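PDB 1XV2: hypothetical protein, similar to alpha-acetolactate decarboxylase from Staphylococcus aureus subsp. aureus, which probably catalyses, as a zinc-containing acetolactate decarboxylase, the decarboxylation of alpha-acetolactate to acetoin. Local coordinates for residues 96-99 / 100-104; 161-165 / 166-170; 15-19 / 20-24. All coordinates share one frame; numbering follows the deposited sequence.

Contact 1: residues 96-99 / 100-104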
loop_
_atom_site.group_PDB
_atom_site.type_symbol
_atom_site.label_atom_id
_atom_site.label_comp_id
_atom_site.label_asym_id
_atom_site.label_seq_id
_atom_site.Cartn_x
_atom_site.Cartn_y
_atom_site.Cartn_z
ATOM N N ASP A 96 -0.808 7.170 25.842
ATOM C CA ASP A 96 -2.174 6.941 25.364
ATOM C C ASP A 96 -2.942 8.244 25.166
ATOM O O ASP A 96 -3.647 8.413 24.167
ATOM C CB ASP A 96 -2.965 6.070 26.343
ATOM C CG ASP A 96 -2.468 4.645 26.397
ATOM O OD1 ASP A 96 -1.956 4.149 25.374
ATOM O OD2 ASP A 96 -2.608 4.014 27.467
ATOM N N ASP A 97 -2.818 9.153 26.128
ATOM C CA ASP A 97 -3.517 10.432 26.059
ATOM C C ASP A 97 -2.957 11.324 24.957
ATOM O O ASP A 97 -3.686 12.124 24.369
ATOM C CB ASP A 97 -3.443 11.157 27.406
ATOM C CG ASP A 97 -4.317 10.508 28.466
ATOM O OD1 ASP A 97 -5.069 9.568 28.125
ATOM O OD2 ASP A 97 -4.262 10.944 29.637
ATOM N N VAL A 98 -1.661 11.184 24.686
ATOM C CA VAL A 98 -1.018 11.970 23.638
ATOM C C VAL A 98 -1.496 11.458 22.289
ATOM O O VAL A 98 -1.790 12.245 21.396
ATOM C CB VAL A 98 0.527 11.872 23.705
ATOM C CG1 VAL A 98 1.148 12.455 22.434
ATOM C CG2 VAL A 98 1.039 12.629 24.918
ATOM N N PHE A 99 -1.580 10.137 22.146
ATOM C CA PHE A 99 -2.044 9.552 20.893
ATOM C C PHE A 99 -3.509 9.916 20.655
ATOM O O PHE A 99 -3.919 10.174 19.525
ATOM C CB PHE A 99 -1.900 8.026 20.906
ATOM C CG PHE A 99 -0.484 7.533 20.750
ATOM C CD1 PHE A 99 0.480 8.307 20.114
ATOM C CD2 PHE A 99 -0.130 6.262 21.196
ATOM C CE1 PHE A 99 1.782 7.824 19.921
ATOM C CE2 PHE A 99 1.167 5.766 21.006
ATOM C CZ PHE A 99 2.123 6.548 20.368
ATOM N N ALA A 100 -4.299 9.933 21.723
ATOM C CA ALA A 100 -5.717 10.270 21.605
ATOM C C ALA A 100 -5.874 11.693 21.084
ATOM O O ALA A 100 -6.811 11.989 20.345
ATOM C CB ALA A 100 -6.412 10.122 22.961
ATOM N N GLN A 101 -4.955 12.574 21.472
ATOM C CA GLN A 101 -4.995 13.961 21.018
ATOM C C GLN A 101 -4.675 14.014 19.526
ATOM O O GLN A 101 -5.366 14.679 18.751
ATOM C CB GLN A 101 -3.984 14.815 21.796
ATOM C CG GLN A 101 -4.307 14.963 23.276
ATOM C CD GLN A 101 -5.677 15.582 23.513
ATOM O OE1 GLN A 101 -5.945 16.702 23.080
ATOM N NE2 GLN A 101 -6.550 14.853 24.200
ATOM N N ILE A 102 -3.623 13.305 19.130
ATOM C CA ILE A 102 -3.222 13.267 17.732
ATOM C C ILE A 102 -4.357 12.674 16.901
ATOM O O ILE A 102 -4.641 13.142 15.800
ATOM C CB ILE A 102 -1.926 12.438 17.556
ATOM C CG1 ILE A 102 -0.797 13.090 18.363
ATOM C CG2 ILE A 102 -1.541 12.365 16.084
ATOM C CD1 ILE A 102 0.488 12.296 18.413
ATOM N N LYS A 103 -5.020 11.657 17.441
ATOM C CA LYS A 103 -6.134 11.021 16.745
ATOM C C LYS A 103 -7.270 12.022 16.547
ATOM O O LYS A 103 -8.049 11.915 15.599
ATOM C CB LYS A 103 -6.636 9.817 17.545
ATOM C CG LYS A 103 -5.656 8.653 17.597
ATOM C CD LYS A 103 -5.680 7.836 16.314
ATOM C CE LYS A 103 -7.019 7.122 16.162
ATOM N NZ LYS A 103 -7.061 6.215 14.986
ATOM N N ASN A 104 -7.354 13.000 17.445
ATOM C CA ASN A 104 -8.388 14.029 17.372
ATOM C C ASN A 104 -8.035 15.132 16.382
ATOM O O ASN A 104 -8.907 15.647 15.681
ATOM C CB ASN A 104 -8.601 14.666 18.751
ATOM C CG ASN A 104 -9.277 13.729 19.735
ATOM O OD1 ASN A 104 -9.283 13.983 20.942
ATOM N ND2 ASN A 104 -9.863 12.650 19.226
#
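Val98, Phe99 and Ile102 form the apolar face of one amphipathic helix, and the last of them reaches back one turn to meet the other two. The end methyl of Ile102 does the touching: CD1 lies 4.1 Å from Val98 CG1, the two branched side chains crossing obliquely, and 4.3 Å from Phe99 CD1. Toward the phenyl ring the methyl comes in at the edge, near the ring plane, so neither face is used for this contact. Val98 CG1 stands anti to the backbone N (chi1 168°), which carries it forward along the helix toward the next turn; Ile102 answers with CG1 beside its own N and an extended end, directing CD1 backward. The same branch skirts the backbone, Ile102 CG1 being 3.3 Å from Val98 O.

That carbonyl is bonded as in a regular alpha helix: Ile102 N to Val98 O measures 3.1 Å with an N-H...O angle of 163°. One residue on, Lys103 N to Phe99 O is shorter at 2.8 Å, and Lys103 CG packs 3.0 Å from the same oxygen before the chain bends away to its salt bridge with Glu109. The Gln101 chain folds at chi2, bringing CG to 3.1 Å from Asp97 O.

Beneath the apolar face lie strands of the large antiparallel sheet: Val98 meets Leu90 and Phe193, Ile102 meets Val115 and Ile117, and the Phe99 ring stacks with Phe175. The chemistry is therefore divided by side. Hydrocarbon faces the sheet, the carboxylates of Asp96 and Asp97 lie on exposed residues, and main-chain bonding satisfies the carbonyls of 96-99, consistent with a helix 95-105 held to the sheet largely by apolar packing.

Contact 2: residues 161-165 / 166-170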
loop_
_atom_site.group_PDB
_atom_site.type_symbol
_atom_site.label_atom_id
_atom_site.label_comp_id
_atom_site.label_asym_id
_atom_site.label_seq_id
_atom_site.Cartn_x
_atom_site.Cartn_y
_atom_site.Cartn_z
ATOM N N PHE A 161 5.003 7.800 12.122
ATOM C CA PHE A 161 3.884 7.822 11.201
ATOM C C PHE A 161 2.709 7.015 11.715
ATOM O O PHE A 161 2.872 6.079 12.497
ATOM C CB PHE A 161 4.312 7.235 9.858
ATOM C CG PHE A 161 5.471 7.938 9.237
ATOM C CD1 PHE A 161 5.293 9.149 8.578
ATOM C CD2 PHE A 161 6.751 7.396 9.322
ATOM C CE1 PHE A 161 6.377 9.815 8.008
ATOM C CE2 PHE A 161 7.840 8.053 8.758
ATOM C CZ PHE A 161 7.653 9.265 8.099
ATOM N N PHE A 162 1.524 7.385 11.256
ATOM C CA PHE A 162 0.314 6.675 11.618
ATOM C C PHE A 162 -0.131 5.956 10.356
ATOM O O PHE A 162 -0.196 6.559 9.282
ATOM C CB PHE A 162 -0.783 7.643 12.059
ATOM C CG PHE A 162 -2.089 6.967 12.367
ATOM C CD1 PHE A 162 -2.291 6.341 13.595
ATOM C CD2 PHE A 162 -3.102 6.923 11.417
ATOM C CE1 PHE A 162 -3.485 5.680 13.874
ATOM C CE2 PHE A 162 -4.301 6.264 11.686
ATOM C CZ PHE A 162 -4.492 5.640 12.920
ATOM N N THR A 163 -0.420 4.667 10.488
ATOM C CA THR A 163 -0.868 3.858 9.366
ATOM C C THR A 163 -2.330 3.478 9.583
ATOM O O THR A 163 -2.689 2.972 10.644
ATOM C CB THR A 163 -0.029 2.573 9.256
ATOM O OG1 THR A 163 1.348 2.922 9.072
ATOM C CG2 THR A 163 -0.504 1.719 8.088
ATOM N N PRO A 164 -3.193 3.729 8.584
ATOM C CA PRO A 164 -4.617 3.398 8.706
ATOM C C PRO A 164 -4.841 1.888 8.682
ATOM O O PRO A 164 -4.077 1.147 8.058
ATOM C CB PRO A 164 -5.241 4.125 7.514
ATOM C CG PRO A 164 -4.149 4.073 6.492
ATOM C CD PRO A 164 -2.911 4.387 7.296
ATOM N N GLU A 165 -5.894 1.442 9.363
ATOM C CA GLU A 165 -6.224 0.024 9.484
ATOM C C GLU A 165 -5.989 -0.866 8.265
ATOM O O GLU A 165 -5.239 -1.835 8.343
ATOM C CB GLU A 165 -7.678 -0.143 9.945
ATOM C CG GLU A 165 -7.976 -1.509 10.544
ATOM C CD GLU A 165 -9.434 -1.682 10.943
ATOM O OE1 GLU A 165 -10.016 -0.743 11.531
ATOM O OE2 GLU A 165 -9.999 -2.765 10.678
ATOM N N LEU A 166 -6.634 -0.550 7.148
ATOM C CA LEU A 166 -6.502 -1.358 5.935
ATOM C C LEU A 166 -5.056 -1.569 5.492
ATOM O O LEU A 166 -4.752 -2.521 4.777
ATOM C CB LEU A 166 -7.299 -0.728 4.787
ATOM C CG LEU A 166 -7.294 -1.480 3.450
ATOM C CD1 LEU A 166 -7.883 -2.866 3.633
ATOM C CD2 LEU A 166 -8.093 -0.696 2.414
ATOM N N PHE A 167 -4.165 -0.686 5.919
ATOM C CA PHE A 167 -2.769 -0.806 5.536
ATOM C C PHE A 167 -1.893 -1.483 6.582
ATOM O O PHE A 167 -0.668 -1.499 6.463
ATOM C CB PHE A 167 -2.225 0.576 5.174
ATOM C CG PHE A 167 -2.672 1.055 3.825
ATOM C CD1 PHE A 167 -1.907 0.788 2.691
ATOM C CD2 PHE A 167 -3.872 1.740 3.676
ATOM C CE1 PHE A 167 -2.335 1.196 1.429
ATOM C CE2 PHE A 167 -4.306 2.152 2.418
ATOM C CZ PHE A 167 -3.536 1.879 1.293
ATOM N N HIS A 168 -2.516 -2.052 7.606
ATOM C CA HIS A 168 -1.759 -2.753 8.633
ATOM C C HIS A 168 -1.020 -3.908 7.951
ATOM O O HIS A 168 -1.628 -4.717 7.253
ATOM C CB HIS A 168 -2.702 -3.279 9.723
ATOM C CG HIS A 168 -3.271 -2.203 10.600
ATOM N ND1 HIS A 168 -4.156 -2.468 11.625
ATOM C CD2 HIS A 168 -3.062 -0.865 10.621
ATOM C CE1 HIS A 168 -4.464 -1.340 12.242
ATOM N NE2 HIS A 168 -3.813 -0.352 11.653
ATOM N N GLY A 169 0.293 -3.975 8.149
ATOM C CA GLY A 169 1.083 -5.015 7.513
ATOM C C GLY A 169 2.058 -4.343 6.563
ATOM O O GLY A 169 3.265 -4.579 6.626
ATOM N N VAL A 170 1.527 -3.508 5.675
ATOM C CA VAL A 170 2.352 -2.756 4.733
ATOM C C VAL A 170 3.108 -1.779 5.622
ATOM O O VAL A 170 4.308 -1.550 5.462
ATOM C CB VAL A 170 1.478 -1.978 3.720
ATOM C CG1 VAL A 170 2.354 -1.120 2.809
ATOM C CG2 VAL A 170 0.666 -2.954 2.894
HETATM O O HOH W 1 -4.678 2.554 12.342
#
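Glu165 O is engaged twice by His168: the backbone N donates to it at 2.8 Å with an N-H...O angle of 162°, and the imidazole lays one face against it. The donor stands above the carbonyl plane. The oxygen lies 3.0 Å from His168 CG, offset toward the rim of the ring. Farther across that ring Glu165 CA makes a CH-pi contact, 3.4 Å from the His168 centroid and 18° off the normal. With CG beside its backbone N (chi1 -72°), the imidazole folds back over the turn.

At its edge, in the ring plane, a water bridges onward, donating to Thr163 O at 2.6 Å and lying 3.1 Å from His168 NE2. A second turn bond, Phe167 N to Pro164 O at 2.8 Å, gives consecutive i+3 links, the 3-10 pattern. Thr163 CG2 meets Phe167 CB, the side chains crossing at about a right angle, while Pro164 CG approaches Phe167 CD2 at 3.7 Å.

The Phe167 ring also packs edge-to-face on Phe112 and touches Val170 of the second subunit. The chemistry implies that the turn closing strand 154-163 is fixed by main-chain bonds, and the water at the edge, with the Glu165 carbonyl and CA over one face, would be expected to limit rotation of the imidazole.

Contact 3: residues 15-19 / 20-24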
loop_
_atom_site.group_PDB
_atom_site.type_symbol
_atom_site.label_atom_id
_atom_site.label_comp_id
_atom_site.label_asym_id
_atom_site.label_seq_id
_atom_site.Cartn_x
_atom_site.Cartn_y
_atom_site.Cartn_z
ATOM N N GLY A 15 5.595 -5.907 7.066
ATOM C CA GLY A 15 5.263 -7.319 7.018
ATOM C C GLY A 15 6.354 -8.194 6.423
ATOM O O GLY A 15 6.594 -9.297 6.906
ATOM N N THR A 16 7.005 -7.713 5.369
ATOM C CA THR A 16 8.072 -8.463 4.718
ATOM C C THR A 16 9.333 -8.446 5.583
ATOM O O THR A 16 10.111 -9.402 5.579
ATOM C CB THR A 16 8.392 -7.881 3.316
ATOM O OG1 THR A 16 7.260 -8.065 2.453
ATOM C CG2 THR A 16 9.603 -8.573 2.707
ATOM N N LEU A 17 9.542 -7.358 6.318
ATOM C CA LEU A 17 10.698 -7.273 7.201
ATOM C C LEU A 17 10.473 -8.327 8.287
ATOM O O LEU A 17 11.355 -9.136 8.570
ATOM C CB LEU A 17 10.798 -5.882 7.842
ATOM C CG LEU A 17 12.089 -5.589 8.620
ATOM C CD1 LEU A 17 13.215 -5.315 7.634
ATOM C CD2 LEU A 17 11.891 -4.385 9.542
HETATM N N MSE A 18 9.276 -8.316 8.877
HETATM C CA MSE A 18 8.913 -9.267 9.929
HETATM C C MSE A 18 9.086 -10.706 9.455
HETATM O O MSE A 18 9.382 -11.602 10.246
HETATM C CB MSE A 18 7.454 -9.065 10.356
HETATM C CG MSE A 18 7.151 -7.752 11.057
HETATM SE SE MSE A 18 7.991 -7.578 12.792
HETATM C CE MSE A 18 6.904 -8.804 13.791
ATOM N N ALA A 19 8.894 -10.918 8.156
ATOM C CA ALA A 19 9.011 -12.242 7.560
ATOM C C ALA A 19 10.444 -12.766 7.527
ATOM O O ALA A 19 10.665 -13.951 7.276
ATOM C CB ALA A 19 8.433 -12.228 6.152
ATOM N N GLY A 20 11.419 -11.891 7.759
ATOM C CA GLY A 20 12.799 -12.341 7.759
ATOM C C GLY A 20 13.698 -11.809 6.658
ATOM O O GLY A 20 14.865 -12.191 6.582
ATOM N N LEU A 21 13.173 -10.941 5.800
ATOM C CA LEU A 21 13.986 -10.378 4.728
ATOM C C LEU A 21 14.651 -9.111 5.247
ATOM O O LEU A 21 14.146 -8.004 5.073
ATOM C CB LEU A 21 13.121 -10.080 3.498
ATOM C CG LEU A 21 12.694 -11.324 2.711
ATOM C CD1 LEU A 21 11.746 -12.164 3.539
ATOM C CD2 LEU A 21 12.025 -10.903 1.415
ATOM N N LEU A 22 15.806 -9.290 5.879
ATOM C CA LEU A 22 16.529 -8.179 6.476
ATOM C C LEU A 22 17.678 -7.597 5.656
ATOM O O LEU A 22 18.399 -6.728 6.142
ATOM C CB LEU A 22 17.038 -8.605 7.854
ATOM C CG LEU A 22 16.023 -9.397 8.691
ATOM C CD1 LEU A 22 16.601 -9.673 10.073
ATOM C CD2 LEU A 22 14.714 -8.615 8.800
ATOM N N GLU A 23 17.856 -8.063 4.423
ATOM C CA GLU A 23 18.928 -7.536 3.581
ATOM C C GLU A 23 18.749 -6.043 3.298
ATOM O O GLU A 23 17.638 -5.580 3.051
ATOM C CB GLU A 23 18.992 -8.296 2.252
ATOM C CG GLU A 23 19.739 -9.619 2.321
ATOM C CD GLU A 23 19.840 -10.308 0.968
ATOM O OE1 GLU A 23 20.105 -9.620 -0.039
ATOM O OE2 GLU A 23 19.669 -11.542 0.917
ATOM N N GLY A 24 19.843 -5.289 3.345
ATOM C CA GLY A 24 19.765 -3.868 3.056
ATOM C C GLY A 24 19.518 -3.741 1.566
ATOM O O GLY A 24 20.278 -4.288 0.770
#
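A Schellman motif ends helix 14-18, with Gly20 as the first residue to leave helical geometry. Its phi of 114° is positive, a conformation that glycine, having no CB, adopts without strain. Two bonds run back into the last turn. Gly20 N donates to Leu17 O at 2.9 Å, its approach lying well above the carbonyl plane, and Leu21 N reaches Thr16 O in a weaker bond of 3.4 Å that is nonetheless fairly straight at 160°.

Side chains close over this backbone link. Thr16 CG2, anti to the backbone N (chi1 -66° for OG1), is turned toward the departing chain and touches Leu21 CD2 at 3.6 Å, the two side chains meeting at a slant. That torsion separates the branches of Thr16, for OG1 goes to Tyr226 and Thr13. On another side of the turn Leu17 and Leu22 cross at about a right angle, with Leu17 CD1 3.8 Å from Leu22 CD2. The same Leu22 methyl sits 3.4 Å from Leu17 O. The chain makes an inverse gamma turn centred on Leu21 just after the glycine, redirecting it toward Leu22.

Thr16 and Leu21 both pack on Phe219 of helix 217-221, Thr16 also touches Leu166 of the second subunit, and Leu17 packs on Pro75 and Leu139. The selenomethionine at Met18 turns instead to helix 229-236, against Val229 and Ile233, so the capped helix end lies among helices 217-221 and 229-236 and neighbouring loops, before the chain runs on to strand 26-27.

Contacts 1 and 3 lie on opposite sides of the chain's centre, their centres about 30 Å apart, and contact 2 connects the two, with its centre about 17 Å from each. Lys103 NZ of contact 1 packs 3.3 Å from Phe162 CZ of contact 2, while Gly169 O and Gly15 N, 2.7 Å apart, probably hydrogen-bond contact 2 to contact 3. Contacts 2 and 3 both touch the second subunit. The zinc ion, bound by His176, His178 and His189, lies about 8 Å from the Leu17 side chain, about 11 Å from that of Thr163 and about 12 Å from that of Phe99. Phe161 pairs through its backbone with the ligand His176.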